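PDB 3TOS: CalS11 from Micromonospora echinospora, which probably transfers a methyl group from S-adenosylmethionine to an oxygen atom of a substrate in calicheamicin biosynthesis. Local coordinates for residues 52-64 with 82-95. Numbering follows the deposited sequence.
Sequences QMTDLLSMDALYR and RHLGTFAALRGVYE. With SAH (S-adenosyl-L-homocysteine), chain O; EDO (1,2-ethanediol), chain R.
The carboxylate of Asp55 lies flat over one face of the Arg82 guanidinium, their planes 3° apart. Its OD2 stands 3.5 Å from Arg82 NE, but well out of the guanidinium plane, so this salt bridge is one of charge alone and the N-H groups point elsewhere. In that plane, NH1 donates to Gln52 OE1 (2.8 Å), while NE and NH2 both grip the carboxylate oxygen OXT of S-adenosyl-L-homocysteine. Asp55 also receives a nearly straight bond from His83, NE2 to OD1 at 2.7 Å on the syn lone pair, with carboxylate and imidazole almost coplanar; a water joins OD2 to Thr86 OG1. The selenium of selenomethionine Met59, on a chain bent at chi2 (-52°), sits 3.7 Å from the His83 ring centroid, over the face opposite the one covered by OXT. ND1 is hydrogen-bonded to Glu75, so the imidazole is held at both nitrogens and on both faces.

Farther along, Thr86, Phe87 and Leu90 pack on Met59 and Tyr63, with Tyr63 CD2 3.6 Å from Leu90 CB. The Tyr63 ring reaches past Leu90 and Arg91, and its hydroxyl donates to the anti lone pair of Glu95 OE1 (2.7 Å), an oxygen also paired with Arg101. Tyr94 turns its edge to the Tyr63 face and gives its hydroxyl proton to Asp60 OD1 (2.5 Å), while Arg64 NE bridges to Asp60 OD2 from above the carboxylate plane.

Segments 52-64 and 82-94, crossing at -52°, cover one side of the Rossmann-like sheet, where Phe87 reaches strands 72-76, 103-107 and 183-188. At the cofactor end, Asp55 probably offsets the positive charge of Arg82 and steadies both it and His83, making helix 50-65 a second shell for the cofactor carboxylate.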
ATOM      1  N   GLN B  52      17.597 -13.173 -27.253  1.00  9.07           N
ATOM      2  CA  GLN B  52      17.561 -14.435 -26.471  1.00  7.71           C
ATOM      3  C   GLN B  52      17.544 -14.185 -24.971  1.00  7.86           C
ATOM      4  O   GLN B  52      16.890 -14.909 -24.217  1.00  9.73           O
ATOM      5  CB  GLN B  52      18.732 -15.381 -26.892  1.00  8.76           C
ATOM      6  CG  GLN B  52      18.622 -15.844 -28.379  1.00  9.77           C
ATOM      7  CD  GLN B  52      17.386 -16.696 -28.642  1.00 11.36           C
ATOM      8  OE1 GLN B  52      16.701 -17.144 -27.712  1.00 11.49           O
ATOM      9  NE2 GLN B  52      17.069 -16.889 -29.884  1.00 11.61           N
HETATM   10  N   MSE B  53      18.277 -13.194 -24.509  1.00  7.90           N
HETATM   11  CA  MSE B  53      18.208 -12.778 -23.105  1.00  8.44           C
HETATM   12  C   MSE B  53      16.763 -12.447 -22.711  1.00  8.90           C
HETATM   13  O   MSE B  53      16.296 -12.782 -21.633  1.00  8.20           O
HETATM   14  CB  MSE B  53      19.141 -11.573 -22.832  1.00  8.58           C
HETATM   15  CG  MSE B  53      18.959 -10.938 -21.400  1.00  7.99           C
HETATM   16 SE   MSE B  53      19.530 -12.147 -20.009  0.71 11.72          SE
HETATM   17  CE  MSE B  53      21.403 -11.683 -20.056  1.00 11.57           C
ATOM     18  N   THR B  54      16.073 -11.752 -23.608  1.00  9.05           N
ATOM     19  CA  THR B  54      14.699 -11.331 -23.344  1.00  9.21           C
ATOM     20  C   THR B  54      13.815 -12.592 -23.132  1.00  8.75           C
ATOM     21  O   THR B  54      12.988 -12.653 -22.217  1.00  8.75           O
ATOM     22  CB  THR B  54      14.131 -10.490 -24.534  1.00  9.74           C
ATOM     23  OG1 THR B  54      14.932  -9.319 -24.675  1.00  8.79           O
ATOM     24  CG2 THR B  54      12.724 -10.022 -24.204  1.00  9.63           C
ATOM     25  N   ASP B  55      14.015 -13.594 -23.967  1.00  9.09           N
ATOM     26  CA  ASP B  55      13.281 -14.868 -23.819  1.00  8.44           C
ATOM     27  C   ASP B  55      13.537 -15.496 -22.450  1.00  8.55           C
ATOM     28  O   ASP B  55      12.595 -15.904 -21.790  1.00  8.75           O
ATOM     29  CB  ASP B  55      13.681 -15.832 -24.953  1.00  8.45           C
ATOM     30  CG  ASP B  55      13.028 -17.179 -24.802  1.00  9.80           C
ATOM     31  OD1 ASP B  55      11.834 -17.255 -25.198  1.00 12.60           O
ATOM     32  OD2 ASP B  55      13.627 -18.135 -24.242  1.00 11.23           O
ATOM     33  N   LEU B  56      14.792 -15.488 -22.026  1.00  7.92           N
ATOM     34  CA  LEU B  56      15.189 -16.027 -20.740  1.00  7.27           C
ATOM     35  C   LEU B  56      14.503 -15.288 -19.585  1.00  7.16           C
ATOM     36  O   LEU B  56      13.935 -15.909 -18.714  1.00  7.98           O
ATOM     37  CB  LEU B  56      16.731 -16.045 -20.624  1.00  7.24           C
ATOM     38  CG  LEU B  56      17.285 -16.652 -19.327  1.00  9.32           C
ATOM     39  CD1 LEU B  56      18.722 -17.060 -19.616  1.00 10.99           C
ATOM     40  CD2 LEU B  56      17.209 -15.678 -18.134  1.00 10.17           C
ATOM     41  N   LEU B  57      14.513 -13.968 -19.633  1.00  7.92           N
ATOM     42  CA  LEU B  57      13.931 -13.185 -18.592  1.00  8.15           C
ATOM     43  C   LEU B  57      12.406 -13.408 -18.582  1.00  7.88           C
ATOM     44  O   LEU B  57      11.765 -13.369 -17.533  1.00  8.67           O
ATOM     45  CB  LEU B  57      14.260 -11.701 -18.768  1.00  7.75           C
ATOM     46  CG  LEU B  57      15.746 -11.347 -18.613  1.00  9.64           C
ATOM     47  CD1 LEU B  57      15.944  -9.904 -19.041  1.00 10.92           C
ATOM     48  CD2 LEU B  57      16.185 -11.582 -17.160  1.00 11.97           C
ATOM     49  N   SER B  58      11.780 -13.577 -19.777  1.00  8.08           N
ATOM     50  CA  SER B  58      10.324 -13.814 -19.827  1.00  8.90           C
ATOM     51  C   SER B  58       9.973 -15.187 -19.230  1.00  8.03           C
ATOM     52  O   SER B  58       8.999 -15.287 -18.457  1.00  8.69           O
ATOM     53  CB  SER B  58       9.796 -13.757 -21.265  1.00  7.79           C
ATOM     54  OG  SER B  58       9.856 -12.400 -21.688  1.00  9.01           O
HETATM   55  N   MSE B  59      10.765 -16.220 -19.518  1.00  8.17           N
HETATM   56  CA  MSE B  59      10.524 -17.531 -18.885  1.00  8.76           C
HETATM   57  C   MSE B  59      10.653 -17.455 -17.366  1.00 10.01           C
HETATM   58  O   MSE B  59       9.858 -18.091 -16.635  1.00  8.61           O
HETATM   59  CB  MSE B  59      11.440 -18.608 -19.456  1.00 10.06           C
HETATM   60  CG  MSE B  59      11.243 -18.901 -20.955  1.00 10.91           C
HETATM   61 SE   MSE B  59       9.409 -19.273 -21.508  0.66 13.29          SE
HETATM   62  CE  MSE B  59       8.930 -17.527 -22.240  1.00 12.05           C
ATOM     63  N   ASP B  60      11.644 -16.693 -16.906  1.00  9.55           N
ATOM     64  CA  ASP B  60      11.829 -16.488 -15.486  1.00  8.53           C
ATOM     65  C   ASP B  60      10.628 -15.760 -14.866  1.00 10.05           C
ATOM     66  O   ASP B  60      10.197 -16.108 -13.760  1.00  9.22           O
ATOM     67  CB  ASP B  60      13.134 -15.694 -15.212  1.00  7.33           C
ATOM     68  CG  ASP B  60      13.302 -15.352 -13.777  1.00  8.67           C
ATOM     69  OD1 ASP B  60      13.599 -16.273 -13.016  1.00 10.65           O
ATOM     70  OD2 ASP B  60      13.201 -14.173 -13.394  1.00 10.65           O
ATOM     71  N   ALA B  61      10.071 -14.774 -15.579  1.00  8.61           N
ATOM     72  CA  ALA B  61       8.916 -14.031 -15.067  1.00  8.65           C
ATOM     73  C   ALA B  61       7.696 -14.966 -14.963  1.00  9.71           C
ATOM     74  O   ALA B  61       6.959 -14.914 -13.961  1.00 10.44           O
ATOM     75  CB  ALA B  61       8.582 -12.854 -15.997  1.00  8.58           C
ATOM     76  N   LEU B  62       7.479 -15.826 -15.964  1.00  8.19           N
ATOM     77  CA  LEU B  62       6.339 -16.771 -15.874  1.00  8.64           C
ATOM     78  C   LEU B  62       6.548 -17.774 -14.738  1.00  9.93           C
ATOM     79  O   LEU B  62       5.619 -18.021 -13.928  1.00 10.46           O
ATOM     80  CB  LEU B  62       6.147 -17.553 -17.177  1.00  9.17           C
ATOM     81  CG  LEU B  62       5.794 -16.675 -18.395  1.00  9.86           C
ATOM     82  CD1 LEU B  62       5.740 -17.601 -19.612  1.00 11.52           C
ATOM     83  CD2 LEU B  62       4.390 -15.955 -18.265  1.00 12.19           C
ATOM     84  N   TYR B  63       7.773 -18.285 -14.601  1.00  9.46           N
ATOM     85  CA  TYR B  63       8.043 -19.267 -13.555  1.00 10.42           C
ATOM     86  C   TYR B  63       7.835 -18.643 -12.180  1.00 10.25           C
ATOM     87  O   TYR B  63       7.232 -19.225 -11.273  1.00  9.54           O
ATOM     88  CB  TYR B  63       9.472 -19.806 -13.693  1.00 11.90           C
ATOM     89  CG  TYR B  63       9.794 -21.100 -12.932  1.00 13.55           C
ATOM     90  CD1 TYR B  63       9.109 -21.471 -11.763  1.00 19.93           C
ATOM     91  CD2 TYR B  63      10.670 -22.009 -13.450  1.00 15.52           C
ATOM     92  CE1 TYR B  63       9.378 -22.631 -11.108  1.00 18.86           C
ATOM     93  CE2 TYR B  63      10.916 -23.202 -12.790  1.00 17.82           C
ATOM     94  CZ  TYR B  63      10.352 -23.470 -11.606  1.00 15.98           C
ATOM     95  OH  TYR B  63      10.653 -24.678 -11.001  1.00 14.09           O
ATOM     96  N   ARG B  64       8.342 -17.424 -11.990  1.00  8.95           N
ATOM     97  CA  ARG B  64       8.157 -16.764 -10.697  1.00  8.93           C
ATOM     98  C   ARG B  64       6.689 -16.587 -10.314  1.00  9.89           C
ATOM     99  O   ARG B  64       6.352 -16.595  -9.143  1.00 11.07           O
ATOM    100  CB  ARG B  64       8.871 -15.417 -10.679  1.00  9.34           C
ATOM    101  CG  ARG B  64      10.388 -15.585 -10.557  1.00  9.50           C
ATOM    102  CD  ARG B  64      11.039 -14.215 -10.362  1.00 10.24           C
ATOM    103  NE  ARG B  64      11.053 -13.390 -11.576  1.00 10.55           N
ATOM    104  CZ  ARG B  64      10.350 -12.272 -11.779  1.00 13.24           C
ATOM    105  NH1 ARG B  64       9.476 -11.834 -10.871  1.00 13.67           N
ATOM    106  NH2 ARG B  64      10.482 -11.613 -12.933  1.00 15.09           N
ATOM    107  N   ARG B  82      15.182 -24.994 -26.034  1.00  9.74           N
ATOM    108  CA  ARG B  82      15.547 -23.730 -25.385  1.00  9.65           C
ATOM    109  C   ARG B  82      14.844 -23.486 -24.056  1.00  9.29           C
ATOM    110  O   ARG B  82      15.468 -23.158 -23.036  1.00 10.57           O
ATOM    111  CB  ARG B  82      15.156 -22.575 -26.318  1.00  8.96           C
ATOM    112  CG  ARG B  82      15.448 -21.201 -25.657  1.00 10.50           C
ATOM    113  CD  ARG B  82      15.221 -19.986 -26.592  1.00  9.59           C
ATOM    114  NE  ARG B  82      13.859 -19.985 -27.146  1.00 11.42           N
ATOM    115  CZ  ARG B  82      13.291 -18.960 -27.789  1.00 12.34           C
ATOM    116  NH1 ARG B  82      13.940 -17.800 -27.922  1.00 12.81           N
ATOM    117  NH2 ARG B  82      12.020 -19.070 -28.222  1.00 14.61           N
ATOM    118  N   HIS B  83      13.516 -23.572 -24.083  1.00  8.70           N
ATOM    119  CA  HIS B  83      12.754 -23.278 -22.874  1.00  9.80           C
ATOM    120  C   HIS B  83      12.896 -24.359 -21.800  1.00 10.16           C
ATOM    121  O   HIS B  83      12.842 -24.044 -20.616  1.00  9.87           O
ATOM    122  CB  HIS B  83      11.273 -23.078 -23.210  1.00  9.72           C
ATOM    123  CG  HIS B  83      11.011 -21.831 -23.994  1.00  9.55           C
ATOM    124  ND1 HIS B  83       9.914 -21.708 -24.798  1.00 10.01           N
ATOM    125  CD2 HIS B  83      11.676 -20.642 -24.056  1.00  9.92           C
ATOM    126  CE1 HIS B  83       9.920 -20.494 -25.358  1.00 10.78           C
ATOM    127  NE2 HIS B  83      10.972 -19.829 -24.908  1.00 10.20           N
ATOM    128  N   LEU B  84      13.075 -25.638 -22.188  1.00 10.87           N
ATOM    129  CA  LEU B  84      13.175 -26.707 -21.179  1.00  9.54           C
ATOM    130  C   LEU B  84      14.475 -26.556 -20.408  1.00  9.34           C
ATOM    131  O   LEU B  84      14.499 -26.737 -19.194  1.00  8.03           O
ATOM    132  CB  LEU B  84      13.141 -28.101 -21.815  1.00  9.70           C
ATOM    133  CG  LEU B  84      11.864 -28.464 -22.604  1.00 10.26           C
ATOM    134  CD1 LEU B  84      11.816 -29.925 -23.056  1.00 11.00           C
ATOM    135  CD2 LEU B  84      10.581 -28.042 -21.865  1.00 12.25           C
ATOM    136  N   GLY B  85      15.549 -26.178 -21.122  1.00  9.05           N
ATOM    137  CA  GLY B  85      16.859 -25.878 -20.501  1.00  8.71           C
ATOM    138  C   GLY B  85      16.649 -24.782 -19.495  1.00  9.42           C
ATOM    139  O   GLY B  85      17.114 -24.873 -18.353  1.00 10.72           O
ATOM    140  N   THR B  86      15.989 -23.703 -19.930  1.00  8.64           N
ATOM    141  CA  THR B  86      15.753 -22.563 -19.059  1.00  9.36           C
ATOM    142  C   THR B  86      14.991 -22.976 -17.769  1.00  8.51           C
ATOM    143  O   THR B  86      15.398 -22.652 -16.664  1.00  8.51           O
ATOM    144  CB  THR B  86      14.961 -21.478 -19.791  1.00  9.76           C
ATOM    145  OG1 THR B  86      15.683 -21.177 -21.012  1.00 13.05           O
ATOM    146  CG2 THR B  86      14.884 -20.241 -18.888  1.00 10.15           C
ATOM    147  N   PHE B  87      13.866 -23.681 -17.955  1.00  8.23           N
ATOM    148  CA  PHE B  87      13.088 -24.185 -16.802  1.00  8.08           C
ATOM    149  C   PHE B  87      13.895 -25.113 -15.884  1.00  8.41           C
ATOM    150  O   PHE B  87      13.749 -25.023 -14.661  1.00  9.45           O
ATOM    151  CB  PHE B  87      11.824 -24.894 -17.265  1.00  8.84           C
ATOM    152  CG  PHE B  87      10.826 -23.980 -17.932  1.00 11.94           C
ATOM    153  CD1 PHE B  87      10.622 -22.701 -17.478  1.00 13.10           C
ATOM    154  CD2 PHE B  87      10.138 -24.404 -19.071  1.00 13.67           C
ATOM    155  CE1 PHE B  87       9.656 -21.823 -18.177  1.00 14.80           C
ATOM    156  CE2 PHE B  87       9.234 -23.589 -19.745  1.00 14.51           C
ATOM    157  CZ  PHE B  87       8.963 -22.290 -19.298  1.00 14.94           C
ATOM    158  N   ALA B  88      14.739 -26.005 -16.464  1.00  9.23           N
ATOM    159  CA  ALA B  88      15.524 -26.884 -15.628  1.00  9.38           C
ATOM    160  C   ALA B  88      16.472 -26.111 -14.700  1.00  8.92           C
ATOM    161  O   ALA B  88      16.637 -26.479 -13.512  1.00 10.08           O
ATOM    162  CB  ALA B  88      16.335 -27.841 -16.509  1.00 10.28           C
ATOM    163  N   ALA B  89      17.091 -25.047 -15.231  1.00  8.83           N
ATOM    164  CA  ALA B  89      18.009 -24.254 -14.433  1.00  9.10           C
ATOM    165  C   ALA B  89      17.228 -23.434 -13.401  1.00  9.27           C
ATOM    166  O   ALA B  89      17.638 -23.321 -12.245  1.00 10.67           O
ATOM    167  CB  ALA B  89      18.868 -23.329 -15.340  1.00  9.73           C
ATOM    168  N   LEU B  90      16.120 -22.832 -13.824  1.00  8.97           N
ATOM    169  CA  LEU B  90      15.330 -22.030 -12.903  1.00  8.73           C
ATOM    170  C   LEU B  90      14.717 -22.863 -11.770  1.00  9.76           C
ATOM    171  O   LEU B  90      14.563 -22.367 -10.664  1.00  9.35           O
ATOM    172  CB  LEU B  90      14.204 -21.291 -13.678  1.00  9.44           C
ATOM    173  CG  LEU B  90      14.634 -20.214 -14.688  1.00 10.45           C
ATOM    174  CD1 LEU B  90      13.413 -19.733 -15.496  1.00 11.91           C
ATOM    175  CD2 LEU B  90      15.329 -19.050 -13.980  1.00 10.65           C
ATOM    176  N   ARG B  91      14.349 -24.095 -12.067  1.00  9.47           N
ATOM    177  CA  ARG B  91      13.826 -24.975 -11.019  1.00  8.76           C
ATOM    178  C   ARG B  91      14.903 -25.227  -9.962  1.00 10.07           C
ATOM    179  O   ARG B  91      14.601 -25.340  -8.755  1.00 10.61           O
ATOM    180  CB  ARG B  91      13.292 -26.280 -11.647  1.00  9.50           C
ATOM    181  CG  ARG B  91      12.748 -27.285 -10.657  1.00  9.37           C
ATOM    182  CD  ARG B  91      12.260 -28.555 -11.332  1.00  8.52           C
ATOM    183  NE  ARG B  91      13.372 -29.241 -12.025  1.00 10.20           N
ATOM    184  CZ  ARG B  91      13.209 -30.292 -12.842  1.00 11.06           C
ATOM    185  NH1 ARG B  91      11.978 -30.807 -13.043  1.00 11.76           N
ATOM    186  NH2 ARG B  91      14.286 -30.833 -13.457  1.00 11.93           N
ATOM    187  N   GLY B  92      16.173 -25.256 -10.391  1.00 10.29           N
ATOM    188  CA  GLY B  92      17.274 -25.367  -9.403  1.00 10.61           C
ATOM    189  C   GLY B  92      17.364 -24.071  -8.593  1.00  9.73           C
ATOM    190  O   GLY B  92      17.537 -24.095  -7.347  1.00 10.44           O
ATOM    191  N   VAL B  93      17.317 -22.922  -9.275  1.00  7.91           N
ATOM    192  CA  VAL B  93      17.358 -21.673  -8.541  1.00  8.08           C
ATOM    193  C   VAL B  93      16.255 -21.521  -7.485  1.00  8.48           C
ATOM    194  O   VAL B  93      16.542 -21.138  -6.323  1.00 10.15           O
ATOM    195  CB  VAL B  93      17.246 -20.460  -9.508  1.00  9.17           C
ATOM    196  CG1 VAL B  93      17.244 -19.187  -8.766  1.00 10.04           C
ATOM    197  CG2 VAL B  93      18.436 -20.518 -10.543  1.00  9.81           C
ATOM    198  N   TYR B  94      15.014 -21.840  -7.862  1.00  8.55           N
ATOM    199  CA  TYR B  94      13.881 -21.463  -6.977  1.00  8.52           C
ATOM    200  C   TYR B  94      13.334 -22.609  -6.131  1.00  7.05           C
ATOM    201  O   TYR B  94      12.710 -22.384  -5.103  1.00  8.28           O
ATOM    202  CB  TYR B  94      12.715 -20.954  -7.830  1.00  8.81           C
ATOM    203  CG  TYR B  94      13.012 -19.671  -8.557  1.00  9.66           C
ATOM    204  CD1 TYR B  94      13.439 -18.533  -7.855  1.00 10.52           C
ATOM    205  CD2 TYR B  94      12.895 -19.602  -9.941  1.00  9.45           C
ATOM    206  CE1 TYR B  94      13.697 -17.320  -8.523  1.00 10.01           C
ATOM    207  CE2 TYR B  94      13.194 -18.394 -10.636  1.00 11.36           C
ATOM    208  CZ  TYR B  94      13.596 -17.272  -9.901  1.00 10.23           C
ATOM    209  OH  TYR B  94      13.880 -16.095 -10.499  1.00 11.44           O
ATOM    210  N   GLU B  95      13.543 -23.860  -6.577  1.00  7.11           N
ATOM    211  CA  GLU B  95      12.827 -25.028  -5.975  1.00  8.03           C
ATOM    212  C   GLU B  95      13.671 -26.281  -5.715  1.00  8.88           C
ATOM    213  O   GLU B  95      13.337 -27.385  -6.164  1.00 10.24           O
ATOM    214  CB  GLU B  95      11.628 -25.371  -6.815  1.00  9.43           C
ATOM    215  CG  GLU B  95      10.594 -24.271  -6.861  1.00  9.48           C
ATOM    216  CD  GLU B  95       9.333 -24.784  -7.486  1.00  9.56           C
ATOM    217  OE1 GLU B  95       9.321 -25.107  -8.709  1.00  9.45           O
ATOM    218  OE2 GLU B  95       8.312 -24.835  -6.750  1.00 11.19           O
TER
HETATM  219  N   SAH O 258       9.773 -23.727 -27.922  1.00  9.79           N
HETATM  220  CA  SAH O 258      10.801 -23.818 -29.009  1.00 10.23           C
HETATM  221  CB  SAH O 258      10.235 -23.538 -30.391  1.00  9.20           C
HETATM  222  CG  SAH O 258       9.205 -24.601 -30.827  1.00  9.29           C
HETATM  223  SD  SAH O 258       8.967 -24.515 -32.589  1.00 10.34           S
HETATM  224  C   SAH O 258      11.866 -22.773 -28.682  1.00 12.03           C
HETATM  225  O   SAH O 258      12.892 -22.655 -29.420  1.00 12.30           O
HETATM  226  OXT SAH O 258      11.811 -22.109 -27.639  1.00 11.85           O
HETATM  227  C5' SAH O 258       7.358 -25.288 -32.818  1.00  9.70           C
HETATM  228  C4' SAH O 258       7.313 -26.802 -32.418  1.00  9.00           C
HETATM  229  O4' SAH O 258       5.942 -27.219 -32.365  1.00  9.67           O
HETATM  230  C3' SAH O 258       7.983 -27.643 -33.515  1.00  9.51           C
HETATM  231  O3' SAH O 258       9.138 -28.335 -32.980  1.00 10.19           O
HETATM  232  C2' SAH O 258       6.861 -28.562 -33.967  1.00 10.52           C
HETATM  233  O2' SAH O 258       7.272 -29.899 -34.323  1.00 11.26           O
HETATM  234  C1' SAH O 258       5.928 -28.569 -32.733  1.00  9.10           C
HETATM  235  N9  SAH O 258       4.538 -28.948 -33.085  1.00  9.50           N
HETATM  236  C8  SAH O 258       3.664 -28.278 -33.882  1.00 11.22           C
HETATM  237  N7  SAH O 258       2.548 -29.046 -33.963  1.00 10.20           N
HETATM  238  C5  SAH O 258       2.710 -30.181 -33.250  1.00  9.83           C
HETATM  239  C6  SAH O 258       1.880 -31.356 -32.964  1.00  9.24           C
HETATM  240  N6  SAH O 258       0.662 -31.485 -33.540  1.00 12.05           N
HETATM  241  N1  SAH O 258       2.421 -32.294 -32.147  1.00 10.83           N
HETATM  242  C2  SAH O 258       3.662 -32.153 -31.591  1.00 10.60           C
HETATM  243  N3  SAH O 258       4.508 -31.135 -31.864  1.00 10.02           N
HETATM  244  C4  SAH O 258       4.012 -30.111 -32.645  1.00  9.51           C
HETATM  245  C1  EDO R 261       9.216 -15.574 -25.362  1.00 23.96           C
HETATM  246  O1  EDO R 261      10.509 -15.250 -25.814  1.00 26.81           O
HETATM  247  C2  EDO R 261       8.290 -15.244 -26.552  1.00 24.56           C
HETATM  248  O2  EDO R 261       8.730 -15.850 -27.786  1.00 23.86           O
HETATM  249  O   HOH W   1      15.437 -18.783 -22.494  1.00 21.19           O